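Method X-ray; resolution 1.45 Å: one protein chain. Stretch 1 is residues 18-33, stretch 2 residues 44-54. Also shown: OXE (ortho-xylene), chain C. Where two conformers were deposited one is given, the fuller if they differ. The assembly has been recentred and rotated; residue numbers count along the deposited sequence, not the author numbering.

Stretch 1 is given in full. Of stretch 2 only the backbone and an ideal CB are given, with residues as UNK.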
# COMPACT_ATOMS: atom_id res chain seq x y z
N THR A 18 -14.38 -2.34 8.58
CA THR A 18 -14.04 -2.71 7.21
C THR A 18 -12.62 -2.27 6.94
O THR A 18 -12.28 -1.12 7.18
CB THR A 18 -15.03 -2.02 6.22
OG1 THR A 18 -16.35 -2.54 6.41
CG2 THR A 18 -14.61 -2.23 4.79
N LEU A 19 -11.81 -3.19 6.42
CA LEU A 19 -10.44 -2.87 6.08
C LEU A 19 -10.32 -2.99 4.58
O LEU A 19 -10.60 -4.06 4.00
CB LEU A 19 -9.49 -3.86 6.74
CG LEU A 19 -9.54 -4.06 8.26
CD1 LEU A 19 -8.41 -5.01 8.76
CD2 LEU A 19 -9.49 -2.77 9.01
N LEU A 20 -9.92 -1.90 3.94
CA LEU A 20 -9.74 -1.90 2.49
C LEU A 20 -8.23 -1.84 2.23
O LEU A 20 -7.57 -0.85 2.59
CB LEU A 20 -10.47 -0.70 1.88
CG LEU A 20 -10.35 -0.55 0.36
CD1 LEU A 20 -10.90 -1.73 -0.38
CD2 LEU A 20 -11.04 0.70 -0.12
N PHE A 21 -7.70 -2.90 1.62
CA PHE A 21 -6.26 -3.06 1.39
C PHE A 21 -5.90 -2.62 -0.01
O PHE A 21 -6.51 -3.09 -0.99
CB PHE A 21 -5.86 -4.54 1.53
CG PHE A 21 -6.09 -5.13 2.92
CD1 PHE A 21 -5.02 -5.38 3.78
CD2 PHE A 21 -7.38 -5.48 3.36
CE1 PHE A 21 -5.22 -5.96 5.05
CE2 PHE A 21 -7.58 -6.07 4.60
CZ PHE A 21 -6.53 -6.31 5.45
N VAL A 22 -4.86 -1.80 -0.10
CA VAL A 22 -4.38 -1.28 -1.37
C VAL A 22 -2.91 -1.65 -1.50
O VAL A 22 -2.06 -1.18 -0.73
CB VAL A 22 -4.52 0.25 -1.43
CG1 VAL A 22 -3.99 0.76 -2.75
CG2 VAL A 22 -5.97 0.67 -1.23
N HIS A 23 -2.61 -2.44 -2.53
CA HIS A 23 -1.26 -2.97 -2.73
C HIS A 23 -0.33 -1.91 -3.34
O HIS A 23 -0.72 -0.75 -3.55
CB HIS A 23 -1.34 -4.19 -3.64
CG HIS A 23 -1.71 -3.85 -5.04
ND1 HIS A 23 -2.98 -4.01 -5.57
CD2 HIS A 23 -0.96 -3.31 -6.03
CE1 HIS A 23 -2.97 -3.61 -6.84
NE2 HIS A 23 -1.77 -3.15 -7.12
N GLY A 24 0.88 -2.33 -3.65
CA GLY A 24 1.93 -1.40 -4.07
C GLY A 24 2.44 -1.62 -5.48
O GLY A 24 1.77 -2.22 -6.34
N SER A 25 3.63 -1.09 -5.71
CA SER A 25 4.22 -1.04 -7.04
C SER A 25 4.45 -2.43 -7.58
O SER A 25 5.05 -3.29 -6.90
CB SER A 25 5.57 -0.36 -6.94
OG SER A 25 5.39 0.92 -6.39
N GLY A 26 3.96 -2.67 -8.80
CA GLY A 26 4.33 -3.90 -9.51
C GLY A 26 3.74 -5.16 -8.90
O GLY A 26 4.14 -6.28 -9.26
N CYS A 27 2.80 -5.02 -7.96
CA CYS A 27 2.16 -6.21 -7.41
C CYS A 27 0.65 -6.11 -7.51
O CYS A 27 0.17 -5.41 -8.36
CB CYS A 27 2.68 -6.58 -6.03
SG CYS A 27 2.58 -5.31 -4.81
N ASN A 28 -0.05 -6.88 -6.71
CA ASN A 28 -1.50 -6.96 -6.78
C ASN A 28 -2.01 -7.39 -5.40
O ASN A 28 -1.24 -7.47 -4.45
CB ASN A 28 -1.89 -7.97 -7.86
CG ASN A 28 -1.08 -9.23 -7.77
OD1 ASN A 28 -1.14 -9.95 -6.77
ND2 ASN A 28 -0.31 -9.51 -8.82
N LEU A 29 -3.32 -7.66 -5.28
CA LEU A 29 -3.86 -7.93 -3.94
C LEU A 29 -3.27 -9.20 -3.31
O LEU A 29 -3.37 -9.39 -2.10
CB LEU A 29 -5.41 -8.03 -3.99
CG LEU A 29 -6.00 -9.15 -4.84
CD1 LEU A 29 -6.06 -10.49 -4.10
CD2 LEU A 29 -7.42 -8.79 -5.31
N LYS A 30 -2.67 -10.07 -4.13
CA LYS A 30 -2.07 -11.32 -3.65
C LYS A 30 -0.97 -11.10 -2.62
O LYS A 30 -0.65 -11.99 -1.82
CB LYS A 30 -1.53 -12.14 -4.84
CG LYS A 30 -2.60 -12.57 -5.86
CD LYS A 30 -2.00 -13.24 -7.13
CE LYS A 30 -1.01 -12.33 -7.89
NZ LYS A 30 -0.22 -12.97 -9.01
N ILE A 31 -0.37 -9.90 -2.63
CA ILE A 31 0.75 -9.60 -1.75
C ILE A 31 0.33 -9.59 -0.28
O ILE A 31 1.18 -9.72 0.62
CB ILE A 31 1.43 -8.25 -2.14
CG1 ILE A 31 2.88 -8.19 -1.61
CG2 ILE A 31 0.58 -7.01 -1.69
CD1 ILE A 31 3.83 -9.21 -2.20
N PHE A 32 -0.98 -9.43 -0.04
CA PHE A 32 -1.55 -9.41 1.32
C PHE A 32 -1.92 -10.79 1.86
O PHE A 32 -2.55 -10.88 2.90
CB PHE A 32 -2.76 -8.47 1.34
CG PHE A 32 -2.42 -7.01 1.20
CD1 PHE A 32 -1.72 -6.36 2.22
CD2 PHE A 32 -2.80 -6.29 0.08
CE1 PHE A 32 -1.43 -4.99 2.13
CE2 PHE A 32 -2.53 -4.92 -0.02
CZ PHE A 32 -1.81 -4.28 1.01
N GLY A 33 -1.51 -11.85 1.16
CA GLY A 33 -1.94 -13.20 1.49
C GLY A 33 -1.61 -13.66 2.89
O GLY A 33 -2.36 -14.44 3.48
N UNK A 44 -12.75 -7.75 5.35
CA UNK A 44 -11.56 -7.44 4.56
C UNK A 44 -11.86 -7.39 3.07
O UNK A 44 -12.37 -8.36 2.48
CB UNK A 44 -10.46 -8.47 4.83
N UNK A 45 -11.49 -6.27 2.46
CA UNK A 45 -11.70 -6.06 1.03
C UNK A 45 -10.32 -5.76 0.45
O UNK A 45 -9.67 -4.81 0.87
CB UNK A 45 -12.70 -4.93 0.75
N UNK A 46 -9.87 -6.59 -0.48
CA UNK A 46 -8.53 -6.43 -1.06
C UNK A 46 -8.70 -6.07 -2.52
O UNK A 46 -9.28 -6.83 -3.27
CB UNK A 46 -7.69 -7.70 -0.90
N UNK A 47 -8.23 -4.88 -2.91
CA UNK A 47 -8.42 -4.29 -4.23
C UNK A 47 -7.28 -4.64 -5.19
O UNK A 47 -6.12 -4.62 -4.76
CB UNK A 47 -8.55 -2.77 -4.11
N UNK A 48 -7.57 -4.88 -6.46
CA UNK A 48 -6.52 -4.81 -7.49
C UNK A 48 -6.61 -3.44 -8.15
O UNK A 48 -7.66 -3.04 -8.69
CB UNK A 48 -6.67 -5.93 -8.52
N UNK A 49 -5.51 -2.70 -8.11
CA UNK A 49 -5.49 -1.40 -8.80
C UNK A 49 -5.57 -1.62 -10.31
O UNK A 49 -5.20 -2.66 -10.82
CB UNK A 49 -4.23 -0.61 -8.44
N UNK A 50 -6.05 -0.62 -11.03
CA UNK A 50 -6.23 -0.73 -12.48
C UNK A 50 -4.94 -1.18 -13.13
O UNK A 50 -3.85 -0.67 -12.84
CB UNK A 50 -6.69 0.60 -13.08
N UNK A 51 -5.07 -2.17 -14.01
CA UNK A 51 -3.93 -2.73 -14.71
C UNK A 51 -3.11 -3.76 -13.96
O UNK A 51 -2.11 -4.26 -14.48
CB UNK A 51 -3.00 -1.59 -15.12
N UNK A 52 -3.50 -4.04 -12.71
CA UNK A 52 -2.81 -5.02 -11.88
C UNK A 52 -3.76 -6.18 -11.59
O UNK A 52 -4.98 -5.96 -11.53
CB UNK A 52 -2.31 -4.39 -10.58
N UNK A 53 -3.21 -7.38 -11.37
CA UNK A 53 -4.05 -8.54 -11.05
C UNK A 53 -5.18 -8.67 -12.06
O UNK A 53 -4.95 -8.65 -13.26
CB UNK A 53 -4.62 -8.42 -9.63
N UNK A 54 -6.42 -8.75 -11.57
CA UNK A 54 -7.55 -8.99 -12.45
C UNK A 54 -8.30 -7.73 -12.82
O UNK A 54 -9.38 -7.79 -13.46
CB UNK A 54 -8.51 -9.98 -11.79
C1 OXE C . 7.72 -2.92 -4.15
C2 OXE C . 6.60 -3.88 -4.07
C3 OXE C . 6.83 -5.24 -4.27
C4 OXE C . 8.14 -5.67 -4.52
C5 OXE C . 9.21 -4.77 -4.61
C6 OXE C . 9.01 -3.39 -4.41
C1' OXE C . 7.45 -1.46 -3.91
C2' OXE C . 5.22 -3.38 -3.80

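Residues 44 to 47 pair in parallel with strand 18-22, and, as in any beta strand, successive side chains point to alternate faces of the sheet. At position 44 the ideal CB lies on the face of Leu 19 and Phe 21, 3.8 Å from Phe 21 CE2; a small or medium apolar group suits. It is Cys 44, whose SG sits at the edge of the Phe 21 ring, 4.4 Å from Leu 19 CD1.

Position 45 turns to the other face, with its CB 3.8 Å from Leu 20 CD1 and 5.2 Å from Thr 18 CG2. A branched aliphatic chain, valine, isoleucine or leucine, could fit. Ile 45 packs CG2 3.6 Å from Leu 20 CD1 and CD1 3.6 Å from Thr 18 CG2. Its N donates to Leu 19 O and its O accepts from Phe 21 N, each at 2.8 Å.

At 46 the CB is 3.9 Å from Leu 29 CB and 4.4 Å from Phe 21 CB, with the Phe 32 ring beyond: a greasy hollow for leucine, isoleucine or methionine. Leu 46 places CD2 over one face of the Phe 21 ring, 3.7 Å from Phe 21 CG, and 3.4 Å from Phe 32 CB.

Position 47 returns to the face of Leu 20 and Val 22, and again an aliphatic chain fits. Leu 47 brings CD2 within 4.5 Å of Leu 20 CD1. Its N donates to Phe 21 O (3.1 Å), and its O accepts a weak hydrogen bond from His 23 ND1 (3.3 Å).

At 48 the CB points sideways, but Leu 29 N lies within reach of a short acceptor; aspartate or asparagine would serve. Asp 48 accepts from Leu 29 N through OD1 at 2.8 Å, while OD2 takes the amide of residue 54.

Position 49 faces the His 23 ring, its CB 3.6 Å from His 23 CE1, inviting leucine or methionine. Leu 49 lays CD1 over that ring and CD2 4.0 Å from Val 22 CG1.

Position 50 points away; it is Lys 50. Positive phi in a type II turn favours glycine at 51, and Gly 51 is found.

At 52 the CB lies 3.5 Å from Cys 27 O and 3.7 Å from His 23 NE2, so a flat polar or aromatic group could fit. His 52 sets CD2 3.1 Å from Cys 27 O, and its ND1 donates to Lys 50 O (2.9 Å).

At 53 a CB would come tightly to 3.3 Å from Asn 28 CB, and phi is positive: Gly 53. Position 54 meets nothing here; it is Glu 54.

Stretch 2, residues 44-54: CILLDLKGHGE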
# COMPACT_ATOMS: atom_id res chain seq x y z
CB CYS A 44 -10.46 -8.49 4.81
SG CYS A 44 -9.84 -8.56 6.51
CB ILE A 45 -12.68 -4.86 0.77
CG1 ILE A 45 -14.04 -5.12 1.45
CG2 ILE A 45 -12.89 -4.68 -0.71
CD1 ILE A 45 -14.96 -3.86 1.55
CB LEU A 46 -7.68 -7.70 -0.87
CG LEU A 46 -7.60 -8.00 0.64
CD1 LEU A 46 -8.58 -9.08 1.02
CD2 LEU A 46 -6.18 -8.31 1.12
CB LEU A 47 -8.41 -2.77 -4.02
CG LEU A 47 -9.22 -1.83 -4.89
CD1 LEU A 47 -10.63 -2.37 -5.06
CD2 LEU A 47 -9.23 -0.41 -4.30
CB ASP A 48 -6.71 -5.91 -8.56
CG ASP A 48 -6.11 -7.26 -8.17
OD1 ASP A 48 -5.11 -7.30 -7.41
OD2 ASP A 48 -6.60 -8.29 -8.69
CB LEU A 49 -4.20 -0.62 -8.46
CG LEU A 49 -4.02 -0.22 -6.99
CD1 LEU A 49 -2.61 0.32 -6.75
CD2 LEU A 49 -5.12 0.79 -6.63
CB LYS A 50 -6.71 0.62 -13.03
CG LYS A 50 -7.07 0.68 -14.53
CD LYS A 50 -7.78 2.05 -14.83
CE LYS A 50 -7.89 2.36 -16.28
NZ LYS A 50 -6.77 3.18 -16.76
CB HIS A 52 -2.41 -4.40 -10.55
CG HIS A 52 -1.47 -3.22 -10.67
ND1 HIS A 52 -1.86 -2.00 -11.18
CD2 HIS A 52 -0.17 -3.07 -10.30
CE1 HIS A 52 -0.85 -1.15 -11.14
NE2 HIS A 52 0.19 -1.78 -10.61
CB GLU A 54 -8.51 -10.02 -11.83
CG GLU A 54 -7.91 -11.40 -11.81
CD GLU A 54 -8.88 -12.45 -11.34
OE1 GLU A 54 -8.51 -13.22 -10.43
OE2 GLU A 54 -10.01 -12.50 -11.87
O HOH W 1 -4.64 -4.71 -2.56
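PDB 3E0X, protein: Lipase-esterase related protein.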